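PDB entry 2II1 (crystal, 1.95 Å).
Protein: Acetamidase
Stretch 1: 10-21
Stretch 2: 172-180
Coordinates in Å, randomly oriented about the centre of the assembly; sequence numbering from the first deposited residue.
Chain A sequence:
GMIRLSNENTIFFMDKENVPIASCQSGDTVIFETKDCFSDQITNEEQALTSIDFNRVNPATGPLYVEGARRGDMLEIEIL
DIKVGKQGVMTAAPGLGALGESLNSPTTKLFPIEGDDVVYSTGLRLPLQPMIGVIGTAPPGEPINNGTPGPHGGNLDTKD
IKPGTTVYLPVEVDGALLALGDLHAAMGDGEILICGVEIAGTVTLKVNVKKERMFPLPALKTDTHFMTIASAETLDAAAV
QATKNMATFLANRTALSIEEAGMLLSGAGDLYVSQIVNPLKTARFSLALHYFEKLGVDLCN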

# COMPACT_ATOMS: atom_id res chain seq x y z
N THR A 10 -16.58 10.54 26.81
CA THR A 10 -16.40 9.93 25.50
C THR A 10 -17.65 10.10 24.64
O THR A 10 -18.76 10.19 25.17
CB THR A 10 -15.98 8.42 25.57
OG1 THR A 10 -17.04 7.64 26.14
CG2 THR A 10 -14.68 8.23 26.37
N ILE A 11 -17.43 10.19 23.33
CA ILE A 11 -18.50 10.26 22.33
C ILE A 11 -18.38 9.07 21.35
O ILE A 11 -17.30 8.55 21.14
CB ILE A 11 -18.48 11.63 21.58
CG1 ILE A 11 -17.11 11.91 20.95
CG2 ILE A 11 -18.87 12.76 22.56
CD1 ILE A 11 -17.06 13.05 19.94
N PHE A 12 -19.49 8.66 20.76
CA PHE A 12 -19.51 7.54 19.81
C PHE A 12 -19.79 7.97 18.39
O PHE A 12 -19.67 7.16 17.45
CB PHE A 12 -20.49 6.48 20.29
CG PHE A 12 -20.07 5.85 21.58
CD1 PHE A 12 -19.04 4.94 21.59
CD2 PHE A 12 -20.64 6.24 22.80
CE1 PHE A 12 -18.59 4.39 22.77
CE2 PHE A 12 -20.18 5.69 24.00
CZ PHE A 12 -19.16 4.77 23.98
N PHE A 13 -20.11 9.26 18.24
CA PHE A 13 -20.40 9.86 16.95
C PHE A 13 -19.69 11.19 16.85
O PHE A 13 -19.64 11.96 17.83
CB PHE A 13 -21.88 10.15 16.77
CG PHE A 13 -22.74 8.92 16.61
CD1 PHE A 13 -23.08 8.15 17.71
CD2 PHE A 13 -23.21 8.55 15.36
CE1 PHE A 13 -23.86 7.02 17.55
CE2 PHE A 13 -23.98 7.42 15.22
CZ PHE A 13 -24.31 6.66 16.31
N MSE A 14 -19.18 11.46 15.65
CA MSE A 14 -18.60 12.76 15.31
C MSE A 14 -19.78 13.62 14.91
O MSE A 14 -20.40 13.39 13.87
CB MSE A 14 -17.58 12.60 14.16
CG MSE A 14 -16.40 11.69 14.50
SE MSE A 14 -14.87 12.62 15.34
CE MSE A 14 -14.01 11.04 16.32
N ASP A 15 -20.12 14.58 15.77
CA ASP A 15 -21.41 15.27 15.75
C ASP A 15 -21.18 16.73 16.20
O ASP A 15 -20.62 17.00 17.28
CB ASP A 15 -22.38 14.55 16.71
CG ASP A 15 -23.85 15.03 16.61
OD1 ASP A 15 -24.17 16.06 15.98
OD2 ASP A 15 -24.70 14.34 17.22
N LYS A 16 -21.60 17.65 15.34
CA LYS A 16 -21.54 19.08 15.59
C LYS A 16 -22.36 19.49 16.82
O LYS A 16 -22.18 20.58 17.32
CB LYS A 16 -22.08 19.83 14.38
CG LYS A 16 -23.61 19.73 14.27
CD LYS A 16 -24.17 19.61 12.86
CE LYS A 16 -25.53 18.85 12.87
NZ LYS A 16 -25.50 17.48 13.60
N GLU A 17 -23.23 18.60 17.29
CA GLU A 17 -24.12 18.87 18.41
C GLU A 17 -23.62 18.33 19.73
O GLU A 17 -24.22 18.59 20.76
CB GLU A 17 -25.52 18.32 18.14
CG GLU A 17 -26.29 19.10 17.08
CD GLU A 17 -26.51 20.55 17.47
OE1 GLU A 17 -26.91 20.82 18.63
OE2 GLU A 17 -26.27 21.43 16.62
N ASN A 18 -22.52 17.58 19.72
CA ASN A 18 -21.86 17.16 20.95
C ASN A 18 -21.30 18.38 21.68
O ASN A 18 -20.68 19.26 21.05
CB ASN A 18 -20.72 16.17 20.65
CG ASN A 18 -21.23 14.81 20.17
OD1 ASN A 18 -22.34 14.39 20.53
ND2 ASN A 18 -20.43 14.12 19.37
N VAL A 19 -21.53 18.47 22.99
CA VAL A 19 -21.13 19.65 23.74
C VAL A 19 -19.63 19.50 24.10
O VAL A 19 -19.21 18.45 24.51
CB VAL A 19 -21.99 19.88 25.02
CG1 VAL A 19 -21.57 21.17 25.70
CG2 VAL A 19 -23.48 19.94 24.67
N PRO A 20 -18.83 20.55 23.87
CA PRO A 20 -17.41 20.42 24.21
C PRO A 20 -17.16 20.12 25.69
O PRO A 20 -17.80 20.73 26.55
CB PRO A 20 -16.84 21.80 23.88
CG PRO A 20 -17.79 22.38 22.92
CD PRO A 20 -19.14 21.86 23.29
N ILE A 21 -16.26 19.18 25.96
CA ILE A 21 -15.84 18.87 27.34
C ILE A 21 -14.69 19.80 27.77
O ILE A 21 -14.28 19.82 28.92
CB ILE A 21 -15.44 17.36 27.51
CG1 ILE A 21 -14.17 17.03 26.72
CG2 ILE A 21 -16.58 16.45 27.07
CD1 ILE A 21 -13.75 15.55 26.78
N GLU A 172 -15.00 22.37 10.06
CA GLU A 172 -16.25 22.55 9.33
C GLU A 172 -17.35 23.17 10.19
O GLU A 172 -18.35 23.63 9.66
CB GLU A 172 -16.72 21.23 8.75
CG GLU A 172 -15.76 20.60 7.75
CD GLU A 172 -15.50 21.45 6.50
OE1 GLU A 172 -16.24 22.42 6.25
OE2 GLU A 172 -14.56 21.15 5.75
N VAL A 173 -17.18 23.15 11.52
CA VAL A 173 -18.08 23.84 12.43
C VAL A 173 -17.15 24.66 13.33
O VAL A 173 -16.03 24.23 13.58
CB VAL A 173 -18.99 22.83 13.23
CG1 VAL A 173 -19.55 21.73 12.30
CG2 VAL A 173 -18.25 22.19 14.37
N ASP A 174 -17.57 25.84 13.79
CA ASP A 174 -16.65 26.69 14.55
C ASP A 174 -16.19 25.95 15.82
O ASP A 174 -16.98 25.23 16.47
CB ASP A 174 -17.27 28.05 14.91
CG ASP A 174 -17.46 29.00 13.68
OD1 ASP A 174 -16.97 28.77 12.54
OD2 ASP A 174 -18.14 30.01 13.89
N GLY A 175 -14.90 26.11 16.16
CA GLY A 175 -14.29 25.36 17.24
C GLY A 175 -13.76 23.98 16.86
O GLY A 175 -13.09 23.34 17.66
N ALA A 176 -14.10 23.49 15.67
CA ALA A 176 -13.61 22.17 15.14
C ALA A 176 -14.28 20.96 15.79
O ALA A 176 -14.86 20.13 15.09
CB ALA A 176 -12.09 22.06 15.25
N LEU A 177 -14.14 20.86 17.11
CA LEU A 177 -14.64 19.75 17.94
C LEU A 177 -13.90 18.46 17.64
O LEU A 177 -14.44 17.55 16.97
CB LEU A 177 -16.15 19.56 17.83
CG LEU A 177 -16.99 20.80 18.14
CD1 LEU A 177 -18.42 20.48 17.85
CD2 LEU A 177 -16.82 21.28 19.56
N LEU A 178 -12.68 18.40 18.15
CA LEU A 178 -11.72 17.31 17.95
C LEU A 178 -11.93 16.22 19.01
O LEU A 178 -12.15 16.51 20.15
CB LEU A 178 -10.27 17.83 18.06
CG LEU A 178 -9.10 16.88 17.83
CD1 LEU A 178 -9.13 16.21 16.45
CD2 LEU A 178 -7.75 17.59 18.02
N ALA A 179 -11.88 14.97 18.57
CA ALA A 179 -12.09 13.81 19.44
C ALA A 179 -11.12 12.73 18.93
O ALA A 179 -10.82 12.70 17.74
CB ALA A 179 -13.56 13.32 19.34
N LEU A 180 -10.60 11.90 19.81
CA LEU A 180 -9.69 10.86 19.36
C LEU A 180 -9.74 9.66 20.26
O LEU A 180 -10.21 9.73 21.39
CB LEU A 180 -8.26 11.36 19.17
CG LEU A 180 -7.38 11.64 20.39
CD1 LEU A 180 -6.95 10.34 21.09
CD2 LEU A 180 -6.21 12.46 19.94

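The two stretches meet through apolar side chains and through a leucine methyl set near backbone carbonyls; no hydrogen bond or salt bridge crosses between them, and the contact buries a modest 324 Å². L177 carries the largest share. Its CA-to-CB bond points toward stretch 1, and with chi1 in m and chi2 in t its two methyls reach different partners. L177 CD2 packs against the ring of P20, 3.7 Å from P20 CG, where the puckered ring of proline offers its CH2 groups to a branched side chain. L177 CD1 instead lies near backbone carbonyls of the turn, 3.8 Å from K16 O, 4.1 Å from N18 O and 4.2 Å from D15 O. These are van der Waals approaches to polar atoms, and the leucine fills the space beside the turn without bonding to it.

A second apolar cluster forms around A179, whose CB also points toward stretch 1. I11 CD1 comes to 3.6 Å from A179 CB, and the CE methyl of M14, a selenomethionine, lies 3.8 Å from the same CB. Both larger residues set out sideways, and their ends come nearer, so long side chains suit these positions while a single methyl suffices opposite them. The nearest CA of stretch 2 to that of M14 is A179 CA, still 7.8 Å away, a gap that side chains must bridge. At the other end of the contact, V173 CG1 meets K16 CB at 3.8 Å. Here the lysine contributes the aliphatic base of its side chain, while its end leads away from stretch 2 and the amine pairs with D15 in its own stretch.

Polar interactions act within each stretch and shape the surfaces that meet. D15 to N18 form a type I turn, closed by N18 N to D15 O at 3.1 Å. The carboxylate of D15 reinforces it: OD1 accepts from E17 N at 3.0 Å and forms a salt bridge with K16 NZ at 3.1 Å. An aspartate is short enough to fold back onto the backbone in this way. N18 ND2 adds a weak hydrogen bond to F13 O, 2.8 Å long but bent to 127°.

In stretch 2, V173 to A176 form a type II turn, with A176 N bonded to V173 O at 2.9 Å. G175 suits its third position: at phi/psi of 85/-11, a CB would be jammed against the carbonyl O of D174. Just beyond, L177 N donates to G175 O at 2.7 Å.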